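FAD-binding PCMH-type domain-containing protein (Gibberella zeae, PDB 6YJO) binds flavin-adenine dinucleotide through two covalent links and probably works as an oxidoreductase acting on oligosaccharides. Local coordinates at residues N62-Y67 against L461-S466; G425-A428 against G434-V437. One frame throughout, in Å; residues are numbered along the deposited sequence.

Contact 1 of 2, residues N62-Y67 against L461-S466; sequences NLRLAY and LDTQLS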
# COMPACT_ATOMS: atom_id res chain seq x y z
N ASN A 62 -7.47 -0.69 11.90
CA ASN A 62 -6.79 -1.62 12.81
C ASN A 62 -7.21 -1.26 14.22
O ASN A 62 -6.73 -0.29 14.80
CB ASN A 62 -5.27 -1.54 12.65
CG ASN A 62 -4.56 -2.67 13.37
OD1 ASN A 62 -5.19 -3.45 14.08
ND2 ASN A 62 -3.25 -2.76 13.19
N LEU A 63 -8.12 -2.06 14.79
CA LEU A 63 -8.60 -1.82 16.15
C LEU A 63 -7.50 -1.91 17.19
O LEU A 63 -7.70 -1.46 18.32
CB LEU A 63 -9.72 -2.81 16.48
CG LEU A 63 -11.05 -2.55 15.77
CD1 LEU A 63 -12.04 -3.68 16.01
CD2 LEU A 63 -11.63 -1.21 16.22
N ARG A 64 -6.34 -2.46 16.83
CA ARG A 64 -5.26 -2.60 17.79
C ARG A 64 -4.68 -1.24 18.19
O ARG A 64 -4.18 -1.09 19.31
CB ARG A 64 -4.16 -3.49 17.22
CG ARG A 64 -3.09 -3.90 18.23
CD ARG A 64 -2.06 -4.83 17.59
NE ARG A 64 -1.40 -4.20 16.45
CZ ARG A 64 -0.36 -3.38 16.55
NH1 ARG A 64 0.15 -3.08 17.74
NH2 ARG A 64 0.18 -2.86 15.46
N LEU A 65 -4.74 -0.25 17.30
CA LEU A 65 -4.16 1.07 17.54
C LEU A 65 -5.22 2.13 17.30
O LEU A 65 -5.50 2.49 16.15
CB LEU A 65 -2.94 1.30 16.65
CG LEU A 65 -1.77 0.35 16.85
CD1 LEU A 65 -0.61 0.76 15.94
CD2 LEU A 65 -1.34 0.32 18.31
N ALA A 66 -5.80 2.64 18.38
CA ALA A 66 -6.74 3.75 18.32
C ALA A 66 -6.08 5.01 18.84
O ALA A 66 -5.11 4.96 19.61
CB ALA A 66 -8.01 3.45 19.13
N TYR A 67 -6.60 6.16 18.40
CA TYR A 67 -6.12 7.46 18.84
C TYR A 67 -7.30 8.43 18.87
O TYR A 67 -8.37 8.15 18.32
CB TYR A 67 -5.00 7.97 17.94
CG TYR A 67 -3.82 7.04 17.90
CD1 TYR A 67 -2.89 7.02 18.94
CD2 TYR A 67 -3.63 6.17 16.84
CE1 TYR A 67 -1.82 6.16 18.91
CE2 TYR A 67 -2.55 5.31 16.81
CZ TYR A 67 -1.65 5.31 17.84
OH TYR A 67 -0.58 4.46 17.81
N LEU A 461 3.59 -1.01 6.33
CA LEU A 461 4.54 -0.50 7.30
C LEU A 461 4.61 -1.38 8.54
O LEU A 461 3.58 -1.83 9.06
CB LEU A 461 4.18 0.94 7.70
CG LEU A 461 2.78 1.18 8.28
CD1 LEU A 461 2.82 1.17 9.80
CD2 LEU A 461 2.22 2.49 7.75
N ASP A 462 5.83 -1.64 9.00
CA ASP A 462 6.07 -2.36 10.24
C ASP A 462 6.00 -1.36 11.39
O ASP A 462 6.88 -0.50 11.52
CB ASP A 462 7.41 -3.07 10.20
CG ASP A 462 7.65 -3.93 11.43
OD1 ASP A 462 7.00 -3.68 12.46
OD2 ASP A 462 8.48 -4.86 11.35
N THR A 463 4.96 -1.48 12.22
CA THR A 463 4.68 -0.45 13.20
C THR A 463 5.73 -0.40 14.31
O THR A 463 5.94 0.66 14.91
CB THR A 463 3.29 -0.67 13.79
OG1 THR A 463 2.84 0.53 14.42
CG2 THR A 463 3.32 -1.80 14.82
N GLN A 464 6.41 -1.51 14.57
CA GLN A 464 7.34 -1.60 15.70
C GLN A 464 8.71 -1.01 15.39
O GLN A 464 9.62 -1.15 16.21
CB GLN A 464 7.49 -3.06 16.14
CG GLN A 464 6.20 -3.74 16.53
CD GLN A 464 5.52 -3.09 17.72
OE1 GLN A 464 4.57 -2.32 17.57
NE2 GLN A 464 6.01 -3.39 18.92
N LEU A 465 8.89 -0.37 14.23
CA LEU A 465 10.20 0.08 13.80
C LEU A 465 10.50 1.50 14.28
O LEU A 465 9.62 2.36 14.32
CB LEU A 465 10.30 0.03 12.27
CG LEU A 465 10.48 -1.37 11.68
CD1 LEU A 465 10.55 -1.29 10.18
CD2 LEU A 465 11.72 -2.03 12.25
N SER A 466 11.76 1.73 14.64
CA SER A 466 12.22 3.08 14.92
C SER A 466 12.20 3.91 13.65
O SER A 466 12.42 3.39 12.55
CB SER A 466 13.64 3.05 15.51
OG SER A 466 14.58 2.58 14.55
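Asp462 OD1 is gripped by the backbone N of Gln464, 3.1 Å away, and by Tyr346 OH, and this hold fixes the turn from which Thr463 reaches over to Arg64. The N-H of Gln464 meets OD1 on its anti side, 30° out of the carboxylate plane, while Asp462 OD2 forms a salt bridge with Arg442. The facing loop repeats the device: Arg64 N donates to Asn62 OD1 from above the carbonyl plane. Asn and Asp suit these places because their short side chains can bend back on the chain.

Between the two turns the touch is light. Arg64 NH2 comes to 3.4 Å from Thr463 CG2, the methyl sitting at the edge of the guanidinium and near its plane. Thr463 OG1, anti to the backbone N (chi1 -162°), lies 3.8 Å from Leu65 CD1, so one branch of the threonine meets each neighbour. A bend at chi3 (59°) brings the guanidinium round over its own neighbour, with Leu65 CG 3.8 Å above its plane toward the rim. Arg64 NE is hydrogen-bonded to Phe345 O, which also accepts from Asn62 ND2; arginine's long chain carries the charged head to Thr463 while NE keeps an acceptor.

Each loop carries a type I beta turn whose first residue also closes an Asx turn, a pairing that joins the loop before strand 71-73 to the berberine-like region.

Contact 2 of 2, residues G425-A428 against G434-V437; sequences GNYA and GFTV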
# COMPACT_ATOMS: atom_id res chain seq x y z
N GLY A 425 -4.13 -12.45 15.48
CA GLY A 425 -4.47 -13.14 16.70
C GLY A 425 -4.78 -12.20 17.84
O GLY A 425 -5.38 -11.14 17.63
N ASN A 426 -4.36 -12.57 19.04
CA ASN A 426 -4.69 -11.84 20.26
C ASN A 426 -3.62 -10.79 20.53
O ASN A 426 -2.42 -11.09 20.47
CB ASN A 426 -4.82 -12.80 21.44
CG ASN A 426 -4.69 -12.10 22.78
OD1 ASN A 426 -3.68 -12.24 23.47
ND2 ASN A 426 -5.70 -11.32 23.14
N TYR A 427 -4.05 -9.56 20.82
CA TYR A 427 -3.13 -8.47 21.07
C TYR A 427 -3.46 -7.66 22.32
O TYR A 427 -2.79 -6.65 22.58
CB TYR A 427 -3.06 -7.53 19.85
CG TYR A 427 -2.29 -8.14 18.72
CD1 TYR A 427 -2.93 -8.94 17.77
CD2 TYR A 427 -0.92 -7.96 18.61
CE1 TYR A 427 -2.23 -9.52 16.74
CE2 TYR A 427 -0.21 -8.54 17.57
CZ TYR A 427 -0.86 -9.32 16.64
OH TYR A 427 -0.15 -9.89 15.62
N ALA A 428 -4.46 -8.07 23.09
CA ALA A 428 -4.66 -7.50 24.41
C ALA A 428 -3.63 -8.10 25.36
O ALA A 428 -2.76 -7.38 25.87
CB ALA A 428 -6.08 -7.78 24.91
N GLY A 434 2.70 -11.84 19.28
CA GLY A 434 2.43 -11.49 17.89
C GLY A 434 3.59 -10.77 17.23
O GLY A 434 3.89 -11.02 16.06
N PHE A 435 4.25 -9.86 17.97
CA PHE A 435 5.38 -9.13 17.40
C PHE A 435 6.60 -10.04 17.24
O PHE A 435 7.34 -9.92 16.26
CB PHE A 435 5.73 -7.92 18.27
CG PHE A 435 4.59 -6.98 18.53
CD1 PHE A 435 3.72 -6.62 17.51
CD2 PHE A 435 4.39 -6.46 19.79
CE1 PHE A 435 2.67 -5.74 17.76
CE2 PHE A 435 3.35 -5.59 20.05
CZ PHE A 435 2.48 -5.23 19.03
N THR A 436 6.83 -10.93 18.21
CA THR A 436 8.02 -11.79 18.16
C THR A 436 7.98 -12.74 16.96
O THR A 436 9.00 -12.94 16.29
CB THR A 436 8.14 -12.59 19.45
OG1 THR A 436 8.19 -11.71 20.58
CG2 THR A 436 9.41 -13.45 19.41
N VAL A 437 6.82 -13.34 16.69
CA VAL A 437 6.77 -14.41 15.70
C VAL A 437 6.97 -13.85 14.29
O VAL A 437 7.69 -14.44 13.48
CB VAL A 437 5.44 -15.18 15.82
CG1 VAL A 437 4.25 -14.29 15.44
CG2 VAL A 437 5.48 -16.45 14.99
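Tyr427 lays the far end of its ring against the backbone of Gly434, in the first turns of helix 431-446. Tyr427 OH is 3.8 Å from Gly434 CA, and the ring carbon CE2 of Tyr427 approaches the same CA to 4.0 Å. Gly434 has ordinary helical backbone angles, so its value here is not an unusual conformation. It is the bare CA: the direction in which other residues carry CB runs into the tyrosine ring, and a hydrogen there allows the aromatic group to settle directly on the helix.

The same CE2 also touches the next residue. It lies 4.0 Å from Phe435 CE1, and the two rings have centroids 5.8 Å apart with planes inclined at 49°, an intermediate angle. Tyr427 CG stands anti to its carbonyl carbon (chi1 -74°), which turns the ring away from the loop's course and lets its outer end reach the helix. The CB bond of Phe435 leaves to the side of the loop, but the ring's CE1 comes nearer the tyrosine; the ring also packs edge-to-face with Tyr346.

Polar groups outside the two segments also hold Tyr427. Its hydroxyl is hydrogen-bonded to Asp423 OD1, which also receives Gly425 N, and Arg377 makes a cation-pi contact with the ring while its NH2 bonds to Asn426 O. Tyrosine suits a place of this mixed kind: a flat apolar body for glycine and phenylalanine, and a hydroxyl for the carboxylate.

Apart from the tyrosine oxygen, which has its hydrogen bond to Asp423, the touching atoms are carbon, so the attraction between loop and helix is mainly dispersive and weakly directional, and the ring's orientation is probably set instead by Asp423 and Arg377.

The centres of contacts 1 and 2 lie 12 Å apart on the same side of the chain's centre. Along the sequence residues 62-67 come first, then 425-428 and 434-437, and last 461-466, so contact 2 falls within the long excursion that contact 1 brings back together. They touch through Arg64, whose NH1 is 3.4 Å from Phe435 CZ and whose CD is 3.5 Å from Tyr427 CD2, and also through Gln464, whose NE2 is 3.6 Å from Phe435 CD2. Tyr346, opening strand 346-352 at the edge of the seven-stranded antiparallel sheet, also touches both. The three regions thus form one cluster; contact 1 lies nearer the FAD, contact 2 away from the annotated sites.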